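Local coordinates for protein nickel-dependent hydrogenase large subunit (PDB 3MYR) that catalyses the oxidation of molecular hydrogen at a nickel-iron centre, passing the electrons to an acceptor as the large subunit of a [NiFe] hydrogenase heterodimer, at residues 63-68 with 97-102; 92-97 with 202-207. All coordinates share one frame; numbering follows the deposited sequence.

Contact 1: 63-68 with 97-102. With NFV (Ni-Fe oxidized active center), chain N.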
ATOM      1  N   VAL B  63      -0.662   1.056   1.447  1.00 21.60           N
ATOM      2  CA  VAL B  63      -1.449   0.179   0.544  1.00 18.68           C
ATOM      3  C   VAL B  63      -0.958  -1.243   0.790  1.00 20.39           C
ATOM      4  O   VAL B  63      -1.746  -2.102   1.173  1.00 20.54           O
ATOM      5  CB  VAL B  63      -1.245   0.523  -0.947  1.00 21.90           C
ATOM      6  CG1 VAL B  63      -1.989  -0.535  -1.840  1.00 19.76           C
ATOM      7  CG2 VAL B  63      -1.826   1.860  -1.182  1.00 17.21           C
ATOM      8  N   CYS B  64       0.353  -1.511   0.637  1.00 19.34           N
ATOM      9  CA  CYS B  64       0.847  -2.769   1.146  1.00 20.49           C
ATOM     10  C   CYS B  64       1.165  -2.505   2.658  1.00 20.81           C
ATOM     11  O   CYS B  64       2.302  -2.607   3.101  1.00 22.53           O
ATOM     12  CB  CYS B  64       2.081  -3.300   0.395  1.00 18.21           C
ATOM     13  SG  CYS B  64       3.400  -2.002   0.381  1.00 21.68           S
ATOM     14  N   THR B  65       0.150  -2.179   3.439  1.00 23.08           N
ATOM     15  CA  THR B  65       0.368  -2.070   4.868  1.00 22.40           C
ATOM     16  C   THR B  65       0.761  -3.512   5.333  1.00 24.32           C
ATOM     17  O   THR B  65       0.671  -4.434   4.509  1.00 25.29           O
ATOM     18  CB  THR B  65      -0.889  -1.571   5.579  1.00 21.77           C
ATOM     19  OG1 THR B  65      -0.537  -1.341   6.944  1.00 23.72           O
ATOM     20  CG2 THR B  65      -2.013  -2.571   5.480  1.00 19.88           C
ATOM     21  N   LEU B  66       1.301  -3.644   6.540  1.00 20.07           N
ATOM     22  CA  LEU B  66       1.796  -4.922   7.082  1.00 21.60           C
ATOM     23  C   LEU B  66       3.161  -5.361   6.518  1.00 21.28           C
ATOM     24  O   LEU B  66       4.021  -5.830   7.263  1.00 18.91           O
ATOM     25  CB  LEU B  66       0.686  -6.039   7.040  1.00 22.18           C
ATOM     26  CG  LEU B  66       1.140  -7.498   7.276  1.00 25.26           C
ATOM     27  CD1 LEU B  66       0.068  -8.272   7.909  1.00 26.03           C
ATOM     28  CD2 LEU B  66       1.534  -8.144   5.938  1.00 23.80           C
ATOM     29  N   VAL B  67       3.391  -5.249   5.203  1.00 19.56           N
ATOM     30  CA  VAL B  67       4.525  -6.036   4.660  1.00 20.36           C
ATOM     31  C   VAL B  67       5.900  -5.510   5.091  1.00 20.38           C
ATOM     32  O   VAL B  67       6.797  -6.321   5.318  1.00 20.56           O
ATOM     33  CB  VAL B  67       4.529  -6.148   3.083  1.00 23.80           C
ATOM     34  CG1 VAL B  67       3.151  -6.715   2.615  1.00 16.72           C
ATOM     35  CG2 VAL B  67       4.834  -4.769   2.478  1.00 17.48           C
ATOM     36  N   HIS B  68       6.050  -4.190   5.281  1.00 17.01           N
ATOM     37  CA  HIS B  68       7.314  -3.711   5.814  1.00 17.82           C
ATOM     38  C   HIS B  68       7.445  -3.975   7.320  1.00 19.23           C
ATOM     39  O   HIS B  68       8.553  -4.009   7.791  1.00 21.48           O
ATOM     40  CB  HIS B  68       7.507  -2.214   5.508  1.00 16.89           C
ATOM     41  CG  HIS B  68       7.651  -1.937   4.030  1.00 18.08           C
ATOM     42  ND1 HIS B  68       8.803  -2.190   3.339  1.00 20.48           N
ATOM     43  CD2 HIS B  68       6.783  -1.426   3.121  1.00 16.73           C
ATOM     44  CE1 HIS B  68       8.633  -1.899   2.052  1.00 19.05           C
ATOM     45  NE2 HIS B  68       7.414  -1.421   1.895  1.00 17.92           N
ATOM     46  N   GLY B  97      -1.550 -13.506   4.280  1.00 21.54           N
ATOM     47  CA  GLY B  97      -2.569 -13.978   3.290  1.00 19.01           C
ATOM     48  C   GLY B  97      -3.722 -12.953   3.231  1.00 19.75           C
ATOM     49  O   GLY B  97      -4.148 -12.565   2.140  1.00 20.29           O
ATOM     50  N   ALA B  98      -4.204 -12.488   4.377  1.00 17.04           N
ATOM     51  CA  ALA B  98      -5.328 -11.497   4.388  1.00 18.19           C
ATOM     52  C   ALA B  98      -4.894 -10.255   3.637  1.00 19.07           C
ATOM     53  O   ALA B  98      -5.730  -9.607   2.954  1.00 19.42           O
ATOM     54  CB  ALA B  98      -5.744 -11.087   5.821  1.00 15.26           C
ATOM     55  N   GLN B  99      -3.614  -9.872   3.772  1.00 18.60           N
ATOM     56  CA  GLN B  99      -3.160  -8.627   3.095  1.00 16.12           C
ATOM     57  C   GLN B  99      -3.127  -8.811   1.545  1.00 18.02           C
ATOM     58  O   GLN B  99      -3.479  -7.901   0.769  1.00 17.07           O
ATOM     59  CB  GLN B  99      -1.745  -8.242   3.605  1.00 16.25           C
ATOM     60  CG  GLN B  99      -1.097  -7.103   2.786  1.00 17.11           C
ATOM     61  CD  GLN B  99      -1.953  -5.803   2.827  1.00 22.36           C
ATOM     62  OE1 GLN B  99      -2.609  -5.539   3.812  1.00 20.86           O
ATOM     63  NE2 GLN B  99      -1.932  -5.002   1.737  1.00 18.93           N
ATOM     64  N   TYR B 100      -2.562  -9.940   1.075  1.00 16.37           N
ATOM     65  CA  TYR B 100      -2.582 -10.253  -0.328  1.00 18.89           C
ATOM     66  C   TYR B 100      -3.985 -10.161  -0.912  1.00 19.48           C
ATOM     67  O   TYR B 100      -4.191  -9.592  -1.994  1.00 21.96           O
ATOM     68  CB  TYR B 100      -2.143 -11.718  -0.572  1.00 17.19           C
ATOM     69  CG  TYR B 100      -0.693 -11.822  -0.894  1.00 18.47           C
ATOM     70  CD1 TYR B 100       0.283 -11.752   0.127  1.00 18.65           C
ATOM     71  CD2 TYR B 100      -0.285 -12.116  -2.176  1.00 19.31           C
ATOM     72  CE1 TYR B 100       1.650 -11.960  -0.137  1.00 25.42           C
ATOM     73  CE2 TYR B 100       1.073 -12.324  -2.446  1.00 21.25           C
ATOM     74  CZ  TYR B 100       2.034 -12.293  -1.442  1.00 24.12           C
ATOM     75  OH  TYR B 100       3.402 -12.549  -1.779  1.00 23.65           O
ATOM     76  N   ILE B 101      -4.924 -10.824  -0.257  1.00 19.04           N
ATOM     77  CA  ILE B 101      -6.280 -10.949  -0.836  1.00 18.74           C
ATOM     78  C   ILE B 101      -6.938  -9.565  -0.892  1.00 20.30           C
ATOM     79  O   ILE B 101      -7.451  -9.168  -1.906  1.00 19.93           O
ATOM     80  CB  ILE B 101      -7.051 -11.926  -0.017  1.00 16.49           C
ATOM     81  CG1 ILE B 101      -6.402 -13.313  -0.330  1.00 23.73           C
ATOM     82  CG2 ILE B 101      -8.520 -11.999  -0.477  1.00 20.03           C
ATOM     83  CD1 ILE B 101      -6.619 -14.231   0.852  1.00 23.62           C
ATOM     84  N   HIS B 102      -6.858  -8.806   0.205  1.00 18.19           N
ATOM     85  CA  HIS B 102      -7.406  -7.471   0.254  1.00 19.02           C
ATOM     86  C   HIS B 102      -6.777  -6.651  -0.864  1.00 19.12           C
ATOM     87  O   HIS B 102      -7.441  -5.963  -1.596  1.00 20.60           O
ATOM     88  CB  HIS B 102      -7.070  -6.834   1.639  1.00 16.80           C
ATOM     89  CG  HIS B 102      -7.584  -5.441   1.789  1.00 17.69           C
ATOM     90  ND1 HIS B 102      -6.864  -4.331   1.381  1.00 20.55           N
ATOM     91  CD2 HIS B 102      -8.772  -4.976   2.254  1.00 20.16           C
ATOM     92  CE1 HIS B 102      -7.573  -3.244   1.654  1.00 21.27           C
ATOM     93  NE2 HIS B 102      -8.751  -3.611   2.138  1.00 20.79           N
TER
HETATM   94 FE   NFV N2005       4.786  -2.485  -1.398  1.00 16.26          FE
HETATM   95 NI   NFV N2005       3.137   0.033  -1.247  1.00 22.31          NI
HETATM   96  C1  NFV N2005       5.952  -3.298  -0.721  1.00 19.51           C
HETATM   97  O1  NFV N2005       6.851  -3.993  -0.227  1.00 13.88           O
HETATM   98  C2  NFV N2005       3.949  -4.138  -1.847  1.00 13.93           C
HETATM   99  N2  NFV N2005       3.440  -5.176  -2.104  1.00 15.96           N
HETATM  100  C3  NFV N2005       5.681  -2.394  -3.054  1.00 20.92           C
HETATM  101  N3  NFV N2005       6.252  -2.317  -4.073  1.00 16.89           N
HETATM  102  O4  NFV N2005       3.253  -1.555  -2.253  1.00 19.96           O
HETATM  103  O   HOH W   1      -4.462  -3.366   0.745  1.00 25.97           O
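Q99 reaches from its helix into the turn of 63-68, and 105 of the 182 Å² buried between the segments belong to it. Its CG stands anti to the backbone N (chi1 170°), and a bend at the next torsion lays the amide beside the backbone of the turn. There Q99 NE2 gives a weak hydrogen bond to V63 O (3.0 Å, angle at the hydrogen 127°); D103 OD2 is its stronger partner. The packing is close around this amide: Q99 CD lies 3.4 Å from T65 O, and T65 CG2 comes within 3.5 Å of Q99 OE1, the two side chains crossing at about a right angle. On the flank L66 CD2 rests against Q99 CB at 4.0 Å, the two side chains sliding past each other in opposite directions. Beyond the amide a water donates to V63 O and also hydrogen-bonds H102 ND1 (2.7 Å) in the imidazole plane, so that the looser side is bridged by water, from a backbone oxygen to a ring nitrogen. With an alanine here, D103 and V63 O would probably both lose the amide donor, and a gap would open beside the turn. That turn belongs to the active site: C64 SG binds the iron at 2.3 Å, as does C558 SG. V67 CG2 and the H68 ring approach ligand atom O1 of the centre. L66 sits at the N-cap position of helix 67-80; Y100 and I101 pack on helix 426-456, and A98 and Q99 meet helix 203-209.

Contact 2: 92-97 with 202-207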
ATOM      1  N   ARG B  92       1.254 -14.659  11.675  1.00 18.62           N
ATOM      2  CA  ARG B  92       1.838 -13.843  10.665  1.00 19.97           C
ATOM      3  C   ARG B  92       1.427 -14.321   9.261  1.00 18.95           C
ATOM      4  O   ARG B  92       1.111 -13.500   8.436  1.00 19.40           O
ATOM      5  CB  ARG B  92       3.360 -13.747  10.762  1.00 17.67           C
ATOM      6  CG  ARG B  92       3.851 -12.759  11.864  1.00 19.71           C
ATOM      7  CD  ARG B  92       5.440 -12.849  11.989  1.00 18.43           C
ATOM      8  NE  ARG B  92       5.974 -12.016  13.064  1.00 19.43           N
ATOM      9  CZ  ARG B  92       7.271 -11.911  13.340  1.00 20.31           C
ATOM     10  NH1 ARG B  92       8.183 -12.500  12.519  1.00 17.18           N
ATOM     11  NH2 ARG B  92       7.653 -11.167  14.370  1.00 19.00           N
ATOM     12  N   ASN B  93       1.433 -15.630   9.012  1.00 18.74           N
ATOM     13  CA  ASN B  93       1.007 -16.143   7.722  1.00 19.67           C
ATOM     14  C   ASN B  93      -0.421 -15.716   7.415  1.00 19.73           C
ATOM     15  O   ASN B  93      -0.725 -15.317   6.284  1.00 20.20           O
ATOM     16  CB  ASN B  93       1.037 -17.694   7.650  1.00 17.64           C
ATOM     17  CG  ASN B  93       2.439 -18.267   7.525  1.00 23.87           C
ATOM     18  OD1 ASN B  93       2.615 -19.517   7.596  1.00 26.23           O
ATOM     19  ND2 ASN B  93       3.436 -17.417   7.370  1.00 17.50           N
ATOM     20  N   LEU B  94      -1.326 -15.912   8.379  1.00 19.06           N
ATOM     21  CA  LEU B  94      -2.714 -15.512   8.195  1.00 17.33           C
ATOM     22  C   LEU B  94      -2.868 -14.017   7.851  1.00 18.42           C
ATOM     23  O   LEU B  94      -3.626 -13.629   6.931  1.00 18.99           O
ATOM     24  CB  LEU B  94      -3.500 -15.834   9.475  1.00 19.11           C
ATOM     25  CG  LEU B  94      -3.839 -17.327   9.670  1.00 21.65           C
ATOM     26  CD1 LEU B  94      -4.238 -17.615  11.147  1.00 16.84           C
ATOM     27  CD2 LEU B  94      -4.999 -17.744   8.709  1.00 19.81           C
ATOM     28  N   MET B  95      -2.126 -13.160   8.547  1.00 18.47           N
ATOM     29  CA  MET B  95      -2.200 -11.712   8.291  1.00 18.72           C
ATOM     30  C   MET B  95      -1.611 -11.427   6.915  1.00 19.06           C
ATOM     31  O   MET B  95      -2.113 -10.563   6.199  1.00 20.72           O
ATOM     32  CB  MET B  95      -1.422 -10.962   9.381  1.00 17.03           C
ATOM     33  CG  MET B  95      -2.111 -11.043  10.750  1.00 19.58           C
ATOM     34  SD  MET B  95      -1.180 -10.160  12.058  1.00 32.27           S
ATOM     35  CE  MET B  95       0.563 -10.422  11.696  1.00 41.52           C
ATOM     36  N   ILE B  96      -0.527 -12.119   6.545  1.00 18.35           N
ATOM     37  CA  ILE B  96       0.041 -11.915   5.209  1.00 20.08           C
ATOM     38  C   ILE B  96      -0.952 -12.332   4.138  1.00 19.52           C
ATOM     39  O   ILE B  96      -1.215 -11.581   3.208  1.00 22.15           O
ATOM     40  CB  ILE B  96       1.392 -12.681   5.007  1.00 20.97           C
ATOM     41  CG1 ILE B  96       2.450 -12.092   5.915  1.00 21.83           C
ATOM     42  CG2 ILE B  96       1.854 -12.741   3.462  1.00 17.79           C
ATOM     43  CD1 ILE B  96       3.670 -13.084   6.105  1.00 19.70           C
ATOM     44  N   GLY B  97      -1.550 -13.506   4.280  1.00 21.54           N
ATOM     45  CA  GLY B  97      -2.569 -13.978   3.290  1.00 19.01           C
ATOM     46  C   GLY B  97      -3.722 -12.953   3.231  1.00 19.75           C
ATOM     47  O   GLY B  97      -4.148 -12.565   2.140  1.00 20.29           O
ATOM     48  N   ALA B 202     -10.820  -6.028   6.111  1.00 16.99           N
ATOM     49  CA  ALA B 202      -9.836  -5.323   6.909  1.00 17.47           C
ATOM     50  C   ALA B 202      -9.978  -5.577   8.406  1.00 17.55           C
ATOM     51  O   ALA B 202      -9.033  -5.315   9.173  1.00 18.21           O
ATOM     52  CB  ALA B 202      -9.953  -3.831   6.646  1.00 16.46           C
ATOM     53  N   LYS B 203     -11.155  -6.025   8.850  1.00 16.00           N
ATOM     54  CA  LYS B 203     -11.354  -6.369  10.295  1.00 17.55           C
ATOM     55  C   LYS B 203     -10.435  -7.496  10.735  1.00 17.05           C
ATOM     56  O   LYS B 203     -10.149  -7.641  11.921  1.00 15.87           O
ATOM     57  CB  LYS B 203     -12.820  -6.863  10.491  1.00 18.45           C
ATOM     58  CG  LYS B 203     -13.824  -5.713  10.315  1.00 18.40           C
ATOM     59  CD  LYS B 203     -15.210  -6.246  10.496  1.00 22.22           C
ATOM     60  CE  LYS B 203     -16.191  -5.056  10.365  1.00 26.53           C
ATOM     61  NZ  LYS B 203     -17.528  -5.753  10.443  1.00 35.62           N
ATOM     62  N   PHE B 204      -9.972  -8.309   9.769  1.00 18.63           N
ATOM     63  CA  PHE B 204      -9.071  -9.409  10.105  1.00 20.18           C
ATOM     64  C   PHE B 204      -7.751  -8.869  10.704  1.00 20.79           C
ATOM     65  O   PHE B 204      -7.292  -9.347  11.746  1.00 18.76           O
ATOM     66  CB  PHE B 204      -8.710 -10.176   8.805  1.00 20.55           C
ATOM     67  CG  PHE B 204      -8.035 -11.531   9.026  1.00 18.35           C
ATOM     68  CD1 PHE B 204      -8.787 -12.702   9.072  1.00 19.50           C
ATOM     69  CD2 PHE B 204      -6.644 -11.620   9.140  1.00 23.16           C
ATOM     70  CE1 PHE B 204      -8.165 -13.965   9.180  1.00 22.20           C
ATOM     71  CE2 PHE B 204      -6.027 -12.859   9.333  1.00 21.10           C
ATOM     72  CZ  PHE B 204      -6.794 -14.038   9.299  1.00 22.56           C
ATOM     73  N   HIS B 205      -7.083  -7.939  10.020  1.00 19.67           N
ATOM     74  CA  HIS B 205      -5.912  -7.312  10.634  1.00 19.87           C
ATOM     75  C   HIS B 205      -6.216  -6.577  11.975  1.00 20.86           C
ATOM     76  O   HIS B 205      -5.344  -6.513  12.863  1.00 21.85           O
ATOM     77  CB  HIS B 205      -5.277  -6.301   9.671  1.00 19.96           C
ATOM     78  CG  HIS B 205      -4.555  -6.948   8.539  1.00 23.80           C
ATOM     79  ND1 HIS B 205      -3.948  -6.223   7.525  1.00 23.28           N
ATOM     80  CD2 HIS B 205      -4.281  -8.260   8.297  1.00 16.93           C
ATOM     81  CE1 HIS B 205      -3.282  -7.056   6.746  1.00 26.38           C
ATOM     82  NE2 HIS B 205      -3.486  -8.297   7.176  1.00 22.81           N
ATOM     83  N   ALA B 206      -7.439  -6.095  12.159  1.00 17.48           N
ATOM     84  CA  ALA B 206      -7.707  -5.344  13.397  1.00 18.98           C
ATOM     85  C   ALA B 206      -7.779  -6.317  14.576  1.00 18.00           C
ATOM     86  O   ALA B 206      -7.276  -6.037  15.662  1.00 18.72           O
ATOM     87  CB  ALA B 206      -9.014  -4.545  13.253  1.00 17.32           C
ATOM     88  N   ILE B 207      -8.304  -7.515  14.328  1.00 18.02           N
ATOM     89  CA  ILE B 207      -8.363  -8.493  15.398  1.00 19.80           C
ATOM     90  C   ILE B 207      -6.959  -8.883  15.948  1.00 20.27           C
ATOM     91  O   ILE B 207      -6.709  -8.778  17.131  1.00 18.90           O
ATOM     92  CB  ILE B 207      -9.190  -9.725  15.004  1.00 20.19           C
ATOM     93  CG1 ILE B 207     -10.655  -9.324  14.821  1.00 16.25           C
ATOM     94  CG2 ILE B 207      -9.028 -10.901  16.078  1.00 20.16           C
ATOM     95  CD1 ILE B 207     -11.538 -10.484  14.169  1.00 18.32           C
TER
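Two nearly antiparallel helices of the buried helical bundle meet here, 92-97 and 203-207, their axes 9.9 Å apart at closest approach and crossing at -156°. The polar link is a side chain to backbone bond: H205 NE2 donates to M95 O (2.8 Å), nearly straight at 167°, with the oxygen lying in the imidazole plane and the donor tilted from the carbonyl plane. Since ND1 of the same ring is hydrogen-bonded to N212 OD1, both ring nitrogens have partners, which fixes the rotation of the imidazole. One residue earlier, F204 extends toward the facing helix, its CG anti to the backbone N (chi1 -167°). The ring presents its edge to L94 CB, which sits in the ring plane 3.8 Å from F204 CZ. F204 CE2 also comes within 3.5 Å of L94 O. Of the M95 side chain, CB is the atom that meets the imidazole (4.0 Å from H205 NE2), while the rest of the chain leads off, and M95 also packs against F217. Around the pair, helix 426-456 packs on L94 and F204 through M444, helix 236-265 adds V242, I246 and M249 to the F204 side, and the small subunit meets helix 203-209 at A206 and I207.

How the contacts relate
From the N terminus, the chain first passes the 63-68 turn, then runs through helices 67-80 and 86-112; contact 1 closes this short loop, 28 residues between its segments, 23 of them helical. Contact 2 closes a longer one, 104 residues, mostly helical, before 202-207 returns to the earlier helix. Because 92-97 lies inside the loop closed by contact 1, whereas its partner 202-207 lies beyond it, the two loops cross, and G97 is common to both. Helix 86-112 is therefore the shared element, tying the metal-bearing turn to helix 203-209. The centres are 8 Å apart and the contacts touch directly: L66 CD1 lies 3.4 Å from M95 CB, and Q99 OE1 3.4 Å from H205 CE1.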